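Local coordinates for enoyl-CoA hydratase/isomerase (Pseudomonas aeruginosa, PDB 3LAO), which probably hydrates the double bond of an enoyl-CoA thioester, possibly a steroid side-chain intermediate, and works as a homotrimer, at residues Glu17-His21 and Leu22-Gly26; Leu62-Gly66 and Glu67-Ala71; Ser153-Arg156 and Phe157-Ala161; Pro193-Glu196 and Leu197-Ala200; Ser221-Gln224 and Gly225-Glu228. All coordinates share one frame; numbering follows the deposited sequence. Where two conformers were deposited one is given.

Interaction 1 (Glu17-His21 and Leu22-Gly26); sequences EQRGH and LFLIG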
loop_
_atom_site.group_PDB
_atom_site.type_symbol
_atom_site.label_atom_id
_atom_site.label_comp_id
_atom_site.label_asym_id
_atom_site.label_seq_id
_atom_site.Cartn_x
_atom_site.Cartn_y
_atom_site.Cartn_z
ATOM N N GLU B 17 7.285 23.557 23.258
ATOM C CA GLU B 17 6.440 24.740 23.375
ATOM C C GLU B 17 4.973 24.422 23.134
ATOM O O GLU B 17 4.624 23.723 22.191
ATOM C CB GLU B 17 6.900 25.866 22.447
ATOM C CG GLU B 17 5.886 27.022 22.343
ATOM C CD GLU B 17 6.132 27.990 21.151
ATOM O OE1 GLU B 17 7.180 27.843 20.456
ATOM O OE2 GLU B 17 5.263 28.885 20.916
ATOM N N GLN B 18 4.125 24.920 24.022
ATOM C CA GLN B 18 2.689 24.843 23.838
ATOM C C GLN B 18 2.316 26.106 23.132
ATOM O O GLN B 18 2.662 27.198 23.587
ATOM C CB GLN B 18 1.987 24.776 25.198
ATOM C CG GLN B 18 0.507 24.461 25.147
ATOM C CD GLN B 18 0.254 22.996 24.859
ATOM O OE1 GLN B 18 0.780 22.135 25.580
ATOM N NE2 GLN B 18 -0.529 22.693 23.783
ATOM N N ARG B 19 1.658 25.971 21.992
ATOM C CA ARG B 19 1.153 27.128 21.288
ATOM C C ARG B 19 -0.332 26.928 20.905
ATOM O O ARG B 19 -0.657 26.377 19.850
ATOM C CB ARG B 19 2.048 27.411 20.094
ATOM C CG ARG B 19 1.782 28.741 19.460
ATOM C CD ARG B 19 2.553 28.900 18.172
ATOM N NE ARG B 19 3.984 28.897 18.436
ATOM C CZ ARG B 19 4.909 29.058 17.494
ATOM N NH1 ARG B 19 4.547 29.240 16.224
ATOM N NH2 ARG B 19 6.199 29.025 17.812
ATOM N N GLY B 20 -1.234 27.388 21.773
ATOM C CA GLY B 20 -2.632 27.023 21.686
ATOM C C GLY B 20 -2.805 25.524 21.782
ATOM O O GLY B 20 -2.291 24.900 22.722
ATOM N N HIS B 21 -3.501 24.930 20.809
ATOM C CA HIS B 21 -3.669 23.483 20.805
ATOM C C HIS B 21 -2.470 22.752 20.161
ATOM O O HIS B 21 -2.492 21.519 19.995
ATOM C CB HIS B 21 -5.007 23.085 20.111
ATOM C CG HIS B 21 -6.219 23.539 20.857
ATOM N ND1 HIS B 21 -7.245 24.247 20.259
ATOM C CD2 HIS B 21 -6.551 23.432 22.168
ATOM C CE1 HIS B 21 -8.161 24.538 21.169
ATOM N NE2 HIS B 21 -7.765 24.054 22.335
ATOM N N LEU B 22 -1.437 23.496 19.762
ATOM C CA LEU B 22 -0.277 22.853 19.128
ATOM C C LEU B 22 0.865 22.603 20.128
ATOM O O LEU B 22 1.138 23.432 21.021
ATOM C CB LEU B 22 0.248 23.690 17.964
ATOM C CG LEU B 22 -0.754 24.060 16.876
ATOM C CD1 LEU B 22 -0.018 24.589 15.709
ATOM C CD2 LEU B 22 -1.617 22.838 16.484
ATOM N N PHE B 23 1.518 21.454 19.983
ATOM C CA PHE B 23 2.610 21.084 20.873
ATOM C C PHE B 23 3.879 21.032 20.001
ATOM O O PHE B 23 4.025 20.147 19.127
ATOM C CB PHE B 23 2.314 19.751 21.606
ATOM C CG PHE B 23 3.287 19.435 22.710
ATOM C CD1 PHE B 23 4.423 18.707 22.468
ATOM C CD2 PHE B 23 3.085 19.914 23.981
ATOM C CE1 PHE B 23 5.339 18.469 23.471
ATOM C CE2 PHE B 23 3.989 19.664 24.980
ATOM C CZ PHE B 23 5.124 18.942 24.709
ATOM N N LEU B 24 4.770 22.004 20.187
ATOM C CA LEU B 24 5.963 22.077 19.318
ATOM C C LEU B 24 7.210 21.441 19.931
ATOM O O LEU B 24 7.613 21.793 21.022
ATOM C CB LEU B 24 6.267 23.522 18.902
ATOM C CG LEU B 24 5.343 24.186 17.874
ATOM C CD1 LEU B 24 3.917 23.972 18.151
ATOM C CD2 LEU B 24 5.604 25.668 17.860
ATOM N N ILE B 25 7.822 20.527 19.199
ATOM C CA ILE B 25 9.014 19.812 19.656
ATOM C C ILE B 25 10.140 20.052 18.645
ATOM O O ILE B 25 10.006 19.739 17.451
ATOM C CB ILE B 25 8.738 18.304 19.803
ATOM C CG1 ILE B 25 7.522 18.064 20.710
ATOM C CG2 ILE B 25 9.928 17.553 20.340
ATOM C CD1 ILE B 25 7.137 16.577 20.856
ATOM N N GLY B 26 11.230 20.660 19.113
ATOM C CA GLY B 26 12.367 20.923 18.254
ATOM C C GLY B 26 13.655 20.222 18.651
ATOM O O GLY B 26 14.143 20.392 19.770
#
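Glu17 and Arg19 pair with Leu24 and Leu22 across a tight beta hairpin, whose type II' turn from Arg19 to Leu22 joins the outermost strand 14-19 of the six-stranded crotonase-fold sheet to strand 22-27. Four backbone hydrogen bonds tie the strands. In the Glu17-Leu24 pair, Leu24 N reaches Glu17 O at 2.6 Å; nearer the turn, Arg19 N lies 2.8 Å from Leu22 O. Gly20 (phi 59°) occupies the first inner corner.

Charge is paired on the face shared with Leu22 and Leu24. Arg19 grips the Glu17 carboxylate side-on, NE standing 2.8 Å from OE2 and above the carboxylate plane, while NH2 meets OE1 on its syn side.

Beside this salt bridge, Leu24 CD2 sits over one guanidinium face of Arg19, toward its rim, 3.4 Å from NH2. Leu22 packs separately against Leu201 of helix 196-209. On the face that carries Gln18 and Phe23, these two side chains cross at about a right angle. A bend at chi2 (76°) turns the Gln18 amide back toward the turn, where NE2 bonds Gly20 O (3.0 Å) and Ser57 OG. Gln18 OE1, weakly hydrogen-bonded to Ser54 OG, lies at the edge of the Phe23 ring, 3.6 Å from CD2.

Interaction 2 (Leu62-Gly66 and Glu67-Ala71); sequences LFAHG and EHFTA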
loop_
_atom_site.group_PDB
_atom_site.type_symbol
_atom_site.label_atom_id
_atom_site.label_comp_id
_atom_site.label_asym_id
_atom_site.label_seq_id
_atom_site.Cartn_x
_atom_site.Cartn_y
_atom_site.Cartn_z
ATOM N N LEU B 62 6.798 18.226 15.068
ATOM C CA LEU B 62 8.211 17.914 15.247
ATOM C C LEU B 62 9.024 18.618 14.180
ATOM O O LEU B 62 8.765 18.451 13.017
ATOM C CB LEU B 62 8.458 16.421 15.131
ATOM C CG LEU B 62 9.912 15.924 15.124
ATOM C CD1 LEU B 62 10.679 16.169 16.449
ATOM C CD2 LEU B 62 9.841 14.459 14.865
ATOM N N PHE B 63 10.006 19.413 14.598
ATOM C CA PHE B 63 10.907 20.101 13.681
ATOM C C PHE B 63 12.363 20.097 14.244
ATOM O O PHE B 63 12.651 19.562 15.345
ATOM C CB PHE B 63 10.388 21.531 13.445
ATOM C CG PHE B 63 10.593 22.445 14.613
ATOM C CD1 PHE B 63 9.785 22.352 15.733
ATOM C CD2 PHE B 63 11.645 23.360 14.615
ATOM C CE1 PHE B 63 9.979 23.210 16.861
ATOM C CE2 PHE B 63 11.874 24.214 15.741
ATOM C CZ PHE B 63 11.023 24.138 16.854
ATOM N N ALA B 64 13.281 20.680 13.481
ATOM C CA ALA B 64 14.693 20.728 13.871
ATOM C C ALA B 64 15.178 22.174 13.863
ATOM O O ALA B 64 14.913 22.927 12.913
ATOM C CB ALA B 64 15.567 19.850 12.945
ATOM N N HIS B 65 15.858 22.566 14.940
ATOM C CA HIS B 65 16.578 23.832 14.947
ATOM C C HIS B 65 17.787 23.659 14.046
ATOM O O HIS B 65 18.281 22.535 13.881
ATOM C CB HIS B 65 16.999 24.194 16.357
ATOM C CG HIS B 65 15.843 24.455 17.277
ATOM N ND1 HIS B 65 15.169 25.658 17.301
ATOM C CD2 HIS B 65 15.230 23.668 18.194
ATOM C CE1 HIS B 65 14.201 25.600 18.195
ATOM N NE2 HIS B 65 14.220 24.402 18.755
ATOM N N GLY B 66 18.229 24.746 13.416
ATOM C CA GLY B 66 19.434 24.689 12.604
ATOM C C GLY B 66 19.093 24.507 11.145
ATOM O O GLY B 66 17.979 24.806 10.730
ATOM N N GLU B 67 20.061 24.011 10.376
ATOM C CA GLU B 67 19.935 23.870 8.924
ATOM C C GLU B 67 19.700 22.414 8.550
ATOM O O GLU B 67 19.478 22.088 7.387
ATOM C CB GLU B 67 21.198 24.405 8.222
ATOM C CG GLU B 67 21.403 25.940 8.346
ATOM C CD GLU B 67 22.821 26.421 7.976
ATOM O OE1 GLU B 67 23.808 25.904 8.556
ATOM O OE2 GLU B 67 22.944 27.330 7.122
ATOM N N HIS B 68 19.740 21.537 9.542
ATOM C CA HIS B 68 19.694 20.106 9.280
ATOM C C HIS B 68 18.756 19.342 10.162
ATOM O O HIS B 68 18.872 19.367 11.375
ATOM C CB HIS B 68 21.104 19.541 9.400
ATOM C CG HIS B 68 22.041 20.110 8.388
ATOM N ND1 HIS B 68 22.000 19.748 7.056
ATOM C CD2 HIS B 68 22.994 21.068 8.493
ATOM C CE1 HIS B 68 22.909 20.441 6.390
ATOM N NE2 HIS B 68 23.529 21.243 7.238
ATOM N N PHE B 69 17.823 18.634 9.550
ATOM C CA PHE B 69 16.909 17.831 10.333
ATOM C C PHE B 69 17.650 16.813 11.217
ATOM O O PHE B 69 17.592 16.916 12.442
ATOM C CB PHE B 69 15.860 17.171 9.458
ATOM C CG PHE B 69 14.778 16.495 10.244
ATOM C CD1 PHE B 69 13.891 17.241 10.979
ATOM C CD2 PHE B 69 14.652 15.116 10.239
ATOM C CE1 PHE B 69 12.908 16.622 11.721
ATOM C CE2 PHE B 69 13.654 14.504 10.949
ATOM C CZ PHE B 69 12.789 15.260 11.700
ATOM N N THR B 70 18.351 15.851 10.625
ATOM C CA THR B 70 19.215 14.973 11.428
ATOM C C THR B 70 20.255 14.219 10.607
ATOM O O THR B 70 19.959 13.751 9.508
ATOM C CB THR B 70 18.429 13.943 12.274
ATOM O OG1 THR B 70 19.351 13.188 13.063
ATOM C CG2 THR B 70 17.703 12.978 11.394
ATOM N N ALA B 71 21.474 14.103 11.154
ATOM C CA ALA B 71 22.527 13.303 10.521
ATOM C C ALA B 71 22.394 11.836 10.896
ATOM O O ALA B 71 23.207 11.010 10.477
ATOM C CB ALA B 71 23.915 13.821 10.880
HETATM O O HOH W 1 20.327 21.424 12.401
#
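Between Ala64 and Phe69 the chain leaves strand 59-64 and doubles back, bringing their CA atoms to 5.1 Å without any direct hydrogen bond between 62-66 and 67-71. A water bridges the mouth of this loop, donating to His65 O at 2.8 Å and accepting from His68 N at 2.9 Å. Gly66 lies at the bend with a positive phi of 97°.

The side-chain contact rests on Ala64 and Phe69. Ala64 CB faces the returning chain and comes within 3.6 Å of Phe69 CA, while the ring presents CD1 to the same methyl at 3.7 Å. With CG anti to the backbone N (chi1 -172°), the Phe69 side chain runs back alongside the strand, and its far end approaches Leu62: CD2 of Leu62 is 4.4 Å from Phe69 CZ, near the ring plane. In the crotonase fold this is the exit from a central parallel strand; Leu62 and Phe69 both rest on Val110 of the neighbouring strand 108-112, and Phe69 also touches Cys116 in the smaller sheet. Gln113 NE2 hydrogen-bonds to the carbonyls of Ala64 and Gly66. His65 turns away from the loop, where Phe63 CE2 lies over one face of its imidazole and NE2 bonds Thr15 OG1.

Interaction 3 (Ser153-Arg156 and Phe157-Ala161); sequences STVR and FPRAA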
loop_
_atom_site.group_PDB
_atom_site.type_symbol
_atom_site.label_atom_id
_atom_site.label_comp_id
_atom_site.label_asym_id
_atom_site.label_seq_id
_atom_site.Cartn_x
_atom_site.Cartn_y
_atom_site.Cartn_z
ATOM N N SER B 153 15.703 0.375 9.015
ATOM C CA SER B 153 14.692 0.362 7.952
ATOM C C SER B 153 13.398 -0.374 8.314
ATOM O O SER B 153 13.395 -1.368 9.045
ATOM C CB SER B 153 15.268 -0.201 6.650
ATOM O OG SER B 153 14.234 -0.418 5.705
ATOM N N THR B 154 12.297 0.112 7.763
ATOM C CA THR B 154 11.000 -0.326 8.212
ATOM C C THR B 154 10.159 -0.798 7.071
ATOM O O THR B 154 10.573 -0.744 5.928
ATOM C CB THR B 154 10.255 0.838 8.856
ATOM O OG1 THR B 154 10.861 2.071 8.426
ATOM C CG2 THR B 154 10.313 0.708 10.366
ATOM N N VAL B 155 8.953 -1.232 7.403
ATOM C CA VAL B 155 7.947 -1.556 6.413
ATOM C C VAL B 155 7.256 -0.304 5.880
ATOM O O VAL B 155 6.592 -0.351 4.826
ATOM C CB VAL B 155 6.880 -2.399 7.046
ATOM C CG1 VAL B 155 6.472 -3.515 6.091
ATOM C CG2 VAL B 155 7.422 -2.928 8.355
ATOM N N ARG B 156 7.392 0.800 6.619
ATOM C CA ARG B 156 6.731 2.041 6.255
ATOM C C ARG B 156 7.220 2.517 4.895
ATOM O O ARG B 156 6.422 2.918 4.035
ATOM C CB ARG B 156 6.919 3.106 7.339
ATOM C CG ARG B 156 6.415 2.606 8.685
ATOM C CD ARG B 156 5.773 3.688 9.553
ATOM N NE ARG B 156 5.343 3.109 10.825
ATOM C CZ ARG B 156 5.987 3.222 11.988
ATOM N NH1 ARG B 156 7.120 3.945 12.083
ATOM N NH2 ARG B 156 5.491 2.597 13.061
ATOM N N PHE B 157 8.531 2.439 4.687
ATOM C CA PHE B 157 9.104 2.842 3.417
ATOM C C PHE B 157 8.436 2.065 2.233
ATOM O O PHE B 157 7.886 2.689 1.311
ATOM C CB PHE B 157 10.617 2.666 3.479
ATOM C CG PHE B 157 11.374 3.522 2.493
ATOM C CD1 PHE B 157 10.807 3.878 1.280
ATOM C CD2 PHE B 157 12.665 3.934 2.768
ATOM C CE1 PHE B 157 11.499 4.630 0.370
ATOM C CE2 PHE B 157 13.373 4.684 1.855
ATOM C CZ PHE B 157 12.786 5.026 0.643
ATOM N N PRO B 158 8.425 0.709 2.278
ATOM C CA PRO B 158 7.776 -0.017 1.170
ATOM C C PRO B 158 6.277 0.239 1.074
ATOM O O PRO B 158 5.784 0.289 -0.049
ATOM C CB PRO B 158 8.035 -1.494 1.487
ATOM C CG PRO B 158 9.206 -1.501 2.451
ATOM C CD PRO B 158 9.258 -0.174 3.135
ATOM N N ARG B 159 5.574 0.384 2.205
ATOM C CA ARG B 159 4.155 0.776 2.213
ATOM C C ARG B 159 3.948 2.089 1.496
ATOM O O ARG B 159 3.083 2.173 0.643
ATOM C CB ARG B 159 3.581 0.874 3.631
ATOM C CG ARG B 159 3.584 -0.434 4.381
ATOM C CD ARG B 159 2.957 -1.542 3.538
ATOM N NE ARG B 159 3.004 -2.834 4.213
ATOM C CZ ARG B 159 3.502 -3.945 3.677
ATOM N NH1 ARG B 159 3.503 -5.059 4.389
ATOM N NH2 ARG B 159 3.997 -3.946 2.438
ATOM N N ALA B 160 4.759 3.107 1.807
ATOM C CA ALA B 160 4.628 4.354 1.083
ATOM C C ALA B 160 5.057 4.198 -0.376
ATOM O O ALA B 160 4.262 4.469 -1.290
ATOM C CB ALA B 160 5.410 5.457 1.737
ATOM N N ALA B 161 6.308 3.772 -0.594
ATOM C CA ALA B 161 6.918 3.874 -1.937
ATOM C C ALA B 161 6.594 2.701 -2.884
ATOM O O ALA B 161 6.791 2.792 -4.092
ATOM C CB ALA B 161 8.456 4.110 -1.831
#
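Two torsions bring Arg159 alongside Val155: chi1 of -63° sets its CG beside the backbone N, and a bend at chi2 (-50°) then folds the chain back toward the preceding turn. The guanidinium consequently lies beside the valine, the two side chains running alongside each other in the same direction, with Val155 CG1 over one guanidinium face and 3.8 Å from NH1. Arg159 CG packs closely, 3.0 Å from Val155 O; the same oxygen accepts the backbone hydrogen bond from Arg159 N at 2.9 Å.

The next bond of the helix, Ala160 N to Arg156 O, measures 2.8 Å and is nearly straight at 169°. Pro158, which has no N-H to offer, occupies the first turn, where helical hydrogen bonding does not need one; its CD sits 3.1 Å from Thr154 O and about as close to Val155 O.

Both arginines find polar partners beyond the helix start. Arg156 forms salt bridges with Asp227 and Glu122 and reaches the carbonyls of Trp97 and Gly98, so its buried charge is probably well compensated; Arg159 NH1 bonds Glu228 O. A neighbouring subunit also borders the contact: Gly225 of that subunit packs on Val155, Arg159 of that subunit packs on this Arg159, and its Ser221 OG hydrogen-bonds to Ser153 O. This is the N-terminal turn of an alpha-helix, that of 156-161, set at the trimer interface of a crotonase-fold enzyme.

Interaction 4 (Pro193-Glu196 and Leu197-Ala200); sequences PGEE and LARA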
loop_
_atom_site.group_PDB
_atom_site.type_symbol
_atom_site.label_atom_id
_atom_site.label_comp_id
_atom_site.label_asym_id
_atom_site.label_seq_id
_atom_site.Cartn_x
_atom_site.Cartn_y
_atom_site.Cartn_z
ATOM N N PRO B 193 12.727 26.592 0.568
ATOM C CA PRO B 193 13.546 26.457 1.787
ATOM C C PRO B 193 13.206 27.593 2.739
ATOM O O PRO B 193 13.057 28.720 2.272
ATOM C CB PRO B 193 14.996 26.596 1.276
ATOM C CG PRO B 193 14.932 26.391 -0.183
ATOM C CD PRO B 193 13.552 26.832 -0.629
ATOM N N GLY B 194 13.058 27.304 4.027
ATOM C CA GLY B 194 12.610 28.316 4.977
ATOM C C GLY B 194 11.117 28.364 5.268
ATOM O O GLY B 194 10.681 29.053 6.190
ATOM N N GLU B 195 10.338 27.622 4.479
ATOM C CA GLU B 195 8.884 27.636 4.593
ATOM C C GLU B 195 8.340 26.342 5.181
ATOM O O GLU B 195 7.131 26.196 5.343
ATOM C CB GLU B 195 8.233 27.874 3.227
ATOM C CG GLU B 195 8.147 29.326 2.838
ATOM C CD GLU B 195 7.676 30.188 4.009
ATOM O OE1 GLU B 195 8.499 31.005 4.490
ATOM O OE2 GLU B 195 6.504 30.028 4.463
ATOM N N GLU B 196 9.212 25.399 5.507
ATOM C CA GLU B 196 8.701 24.096 5.878
ATOM C C GLU B 196 7.975 24.135 7.232
ATOM O O GLU B 196 6.972 23.448 7.421
ATOM C CB GLU B 196 9.761 22.985 5.772
ATOM C CG GLU B 196 10.904 23.075 6.777
ATOM C CD GLU B 196 11.946 24.193 6.472
ATOM O OE1 GLU B 196 11.921 24.809 5.366
ATOM O OE2 GLU B 196 12.798 24.449 7.366
ATOM N N LEU B 197 8.445 24.942 8.167
ATOM C CA LEU B 197 7.802 24.916 9.471
ATOM C C LEU B 197 6.503 25.700 9.410
ATOM O O LEU B 197 5.508 25.271 9.986
ATOM C CB LEU B 197 8.706 25.452 10.567
ATOM C CG LEU B 197 8.074 25.464 11.962
ATOM C CD1 LEU B 197 7.546 24.096 12.470
ATOM C CD2 LEU B 197 9.069 26.061 12.925
ATOM N N ALA B 198 6.488 26.821 8.686
ATOM C CA ALA B 198 5.253 27.597 8.576
ATOM C C ALA B 198 4.153 26.738 7.973
ATOM O O ALA B 198 2.974 26.819 8.359
ATOM C CB ALA B 198 5.450 28.811 7.749
ATOM N N ARG B 199 4.552 25.910 7.023
ATOM C CA ARG B 199 3.622 25.058 6.305
ATOM C C ARG B 199 3.156 23.897 7.172
ATOM O O ARG B 199 1.964 23.630 7.269
ATOM C CB ARG B 199 4.275 24.537 5.047
ATOM C CG ARG B 199 3.288 23.901 4.137
ATOM C CD ARG B 199 2.134 24.863 3.856
ATOM N NE ARG B 199 1.022 24.128 3.286
ATOM C CZ ARG B 199 -0.011 24.688 2.672
ATOM N NH1 ARG B 199 -0.062 26.015 2.532
ATOM N NH2 ARG B 199 -0.991 23.919 2.187
ATOM N N ALA B 200 4.099 23.226 7.824
ATOM C CA ALA B 200 3.753 22.207 8.803
ATOM C C ALA B 200 2.753 22.724 9.847
ATOM O O ALA B 200 1.777 22.049 10.183
ATOM C CB ALA B 200 5.032 21.631 9.487
HETATM O O HOH W 2 9.012 28.170 8.462
#
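Glu195 and Glu196 offer their carbonyl oxygens to Arg199 and Ala200 in the first turn of helix 196-209, which packs against the central sheet of the crotonase fold just after strand 189-191. The close part of the contact is the backbone itself. Ala200 N bonds Glu196 O at 2.9 Å with a nearly straight N-H (168°), whereas the bond from Arg199 N to Glu195 O is longer, 3.1 Å, and more bent. Ala200 CB also lies 3.4 Å from Glu196 O. This side of the helix faces the sheet: Ala200 touches Val109 and Ala111, Leu197 packs on Val61 and Phe63, and the Glu196 side chain lies against Val131 and Val191. Arg199 starts close to Glu195 O through its CB, then leaves the contact past Val131 and Val191 to a salt bridge with Glu202.

Contact is looser on the outer side. Glu195 is exposed, and its bent chain merely brings OE2 to 3.7 Å from Ala198 CB. A water links the loop to the helix start, donating to Gly194 O at 3.0 Å and accepting from Ala198 N.

Glu196 turns back toward the preceding loop. Its chi1 of 68° holds CG between the backbone N and the carbonyl carbon, and the second bend, at chi2, turns the carboxylate toward Gly194, whose N makes a weak hydrogen bond to Glu196 OE1 at 3.1 Å.

Interaction 5 (Ser221-Gln224 and Gly225-Glu228); sequences SAFQ and GRDE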
loop_
_atom_site.group_PDB
_atom_site.type_symbol
_atom_site.label_atom_id
_atom_site.label_comp_id
_atom_site.label_asym_id
_atom_site.label_seq_id
_atom_site.Cartn_x
_atom_site.Cartn_y
_atom_site.Cartn_z
ATOM N N SER B 221 -8.339 3.589 14.096
ATOM C CA SER B 221 -8.687 2.668 12.982
ATOM C C SER B 221 -7.549 2.449 11.986
ATOM O O SER B 221 -7.304 1.331 11.540
ATOM C CB SER B 221 -9.902 3.155 12.218
ATOM O OG SER B 221 -10.992 3.130 13.083
ATOM N N ALA B 222 -6.858 3.527 11.638
ATOM C CA ALA B 222 -5.812 3.465 10.616
ATOM C C ALA B 222 -4.648 2.605 11.098
ATOM O O ALA B 222 -4.144 1.745 10.353
ATOM C CB ALA B 222 -5.354 4.880 10.238
ATOM N N PHE B 223 -4.294 2.781 12.375
ATOM C CA PHE B 223 -3.198 2.060 12.999
ATOM C C PHE B 223 -3.357 0.540 12.990
ATOM O O PHE B 223 -2.423 -0.152 13.343
ATOM C CB PHE B 223 -2.946 2.551 14.428
ATOM C CG PHE B 223 -2.179 3.867 14.520
ATOM C CD1 PHE B 223 -1.096 4.128 13.706
ATOM C CD2 PHE B 223 -2.508 4.807 15.476
ATOM C CE1 PHE B 223 -0.393 5.330 13.802
ATOM C CE2 PHE B 223 -1.808 5.997 15.579
ATOM C CZ PHE B 223 -0.757 6.268 14.727
ATOM N N GLN B 224 -4.511 0.017 12.576
ATOM C CA GLN B 224 -4.691 -1.440 12.426
ATOM C C GLN B 224 -3.828 -2.102 11.347
ATOM O O GLN B 224 -4.012 -1.879 10.140
ATOM C CB GLN B 224 -6.146 -1.787 12.163
ATOM C CG GLN B 224 -7.041 -1.350 13.279
ATOM C CD GLN B 224 -6.417 -1.587 14.647
ATOM O OE1 GLN B 224 -5.729 -0.721 15.182
ATOM N NE2 GLN B 224 -6.655 -2.767 15.216
ATOM N N GLY B 225 -2.893 -2.932 11.790
ATOM C CA GLY B 225 -2.042 -3.689 10.895
ATOM C C GLY B 225 -1.171 -2.831 10.009
ATOM O O GLY B 225 -0.682 -3.289 8.984
ATOM N N ARG B 226 -0.970 -1.586 10.408
ATOM C CA ARG B 226 -0.183 -0.649 9.620
ATOM C C ARG B 226 1.211 -1.186 9.277
ATOM O O ARG B 226 1.674 -1.071 8.143
ATOM C CB ARG B 226 -0.078 0.690 10.347
ATOM C CG ARG B 226 0.665 1.751 9.586
ATOM C CD ARG B 226 1.205 2.804 10.520
ATOM N NE ARG B 226 1.802 3.912 9.790
ATOM C CZ ARG B 226 2.372 4.958 10.367
ATOM N NH1 ARG B 226 2.424 5.040 11.685
ATOM N NH2 ARG B 226 2.892 5.921 9.628
ATOM N N ASP B 227 1.875 -1.778 10.262
ATOM C CA ASP B 227 3.237 -2.250 10.083
ATOM C C ASP B 227 3.319 -3.755 9.889
ATOM O O ASP B 227 4.398 -4.324 9.937
ATOM C CB ASP B 227 4.093 -1.821 11.270
ATOM C CG ASP B 227 3.841 -0.384 11.675
ATOM O OD1 ASP B 227 3.858 0.490 10.788
ATOM O OD2 ASP B 227 3.619 -0.132 12.874
ATOM N N GLU B 228 2.175 -4.392 9.671
ATOM C CA GLU B 228 2.126 -5.829 9.442
ATOM C C GLU B 228 2.940 -6.197 8.204
ATOM O O GLU B 228 2.741 -5.637 7.134
ATOM C CB GLU B 228 0.674 -6.287 9.306
ATOM C CG GLU B 228 0.357 -7.073 8.048
ATOM C CD GLU B 228 -0.989 -7.769 8.127
ATOM O OE1 GLU B 228 -1.994 -7.087 8.400
ATOM O OE2 GLU B 228 -1.040 -8.995 7.923
#
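Arg226 and Phe223 run together and make the main side-chain contact where the chain leaves helix 212-222. The arginine chain is stretched out as far as NE, with CG anti to the backbone N (chi1 -177°), and follows the length of the phenylalanine. Its NH1 meets the ring at the edge, in the ring plane, 3.5 Å from Phe223 CE1, while CD passes 4.1 Å from Phe223 CD1. The guanidinium is turned 42° from the ring plane.

The backbone that carries them makes two successive beta turns, type II from Phe223 to Arg226 and type I from Gly225 to Glu228, linking helix 212-222 to the last modelled helix, 230-240, at the trimer interface of this crotonase-family enzyme. Trp163 of a neighbouring subunit contacts both side chains: its ring meets that of Phe223 at a shallow angle, and it makes a cation-pi contact with Arg226.

Gly225 also has much of its surface covered by the contact. It has a positive phi of 62° at the third position of the type II turn. From this corner the chain continues into the second turn, in which Glu228 N bonds Gly225 O at 3.1 Å.

How the interactions relate
The five contacts follow one another along the chain and fall into two groups. Interactions 1, 2 and 4 gather around the six-stranded sheet: strands 22-27 and 59-64 are neighbours, joined where Phe63 N meets Ile25 O at 2.9 Å, and the start of helix 196-209 reaches interaction 2 through Leu197 CD1, 4.0 Å from Phe63 CB. Their centres are 12 to 16 Å apart. Interactions 3 and 5, with centres 13 Å apart, have centres more than 20 Å from those of the other three and touch each other through the Arg156-Asp227 salt bridge. Both meet other subunits, so one group belongs to the sheet and helix layer of the single subunit, the other to the trimer interface.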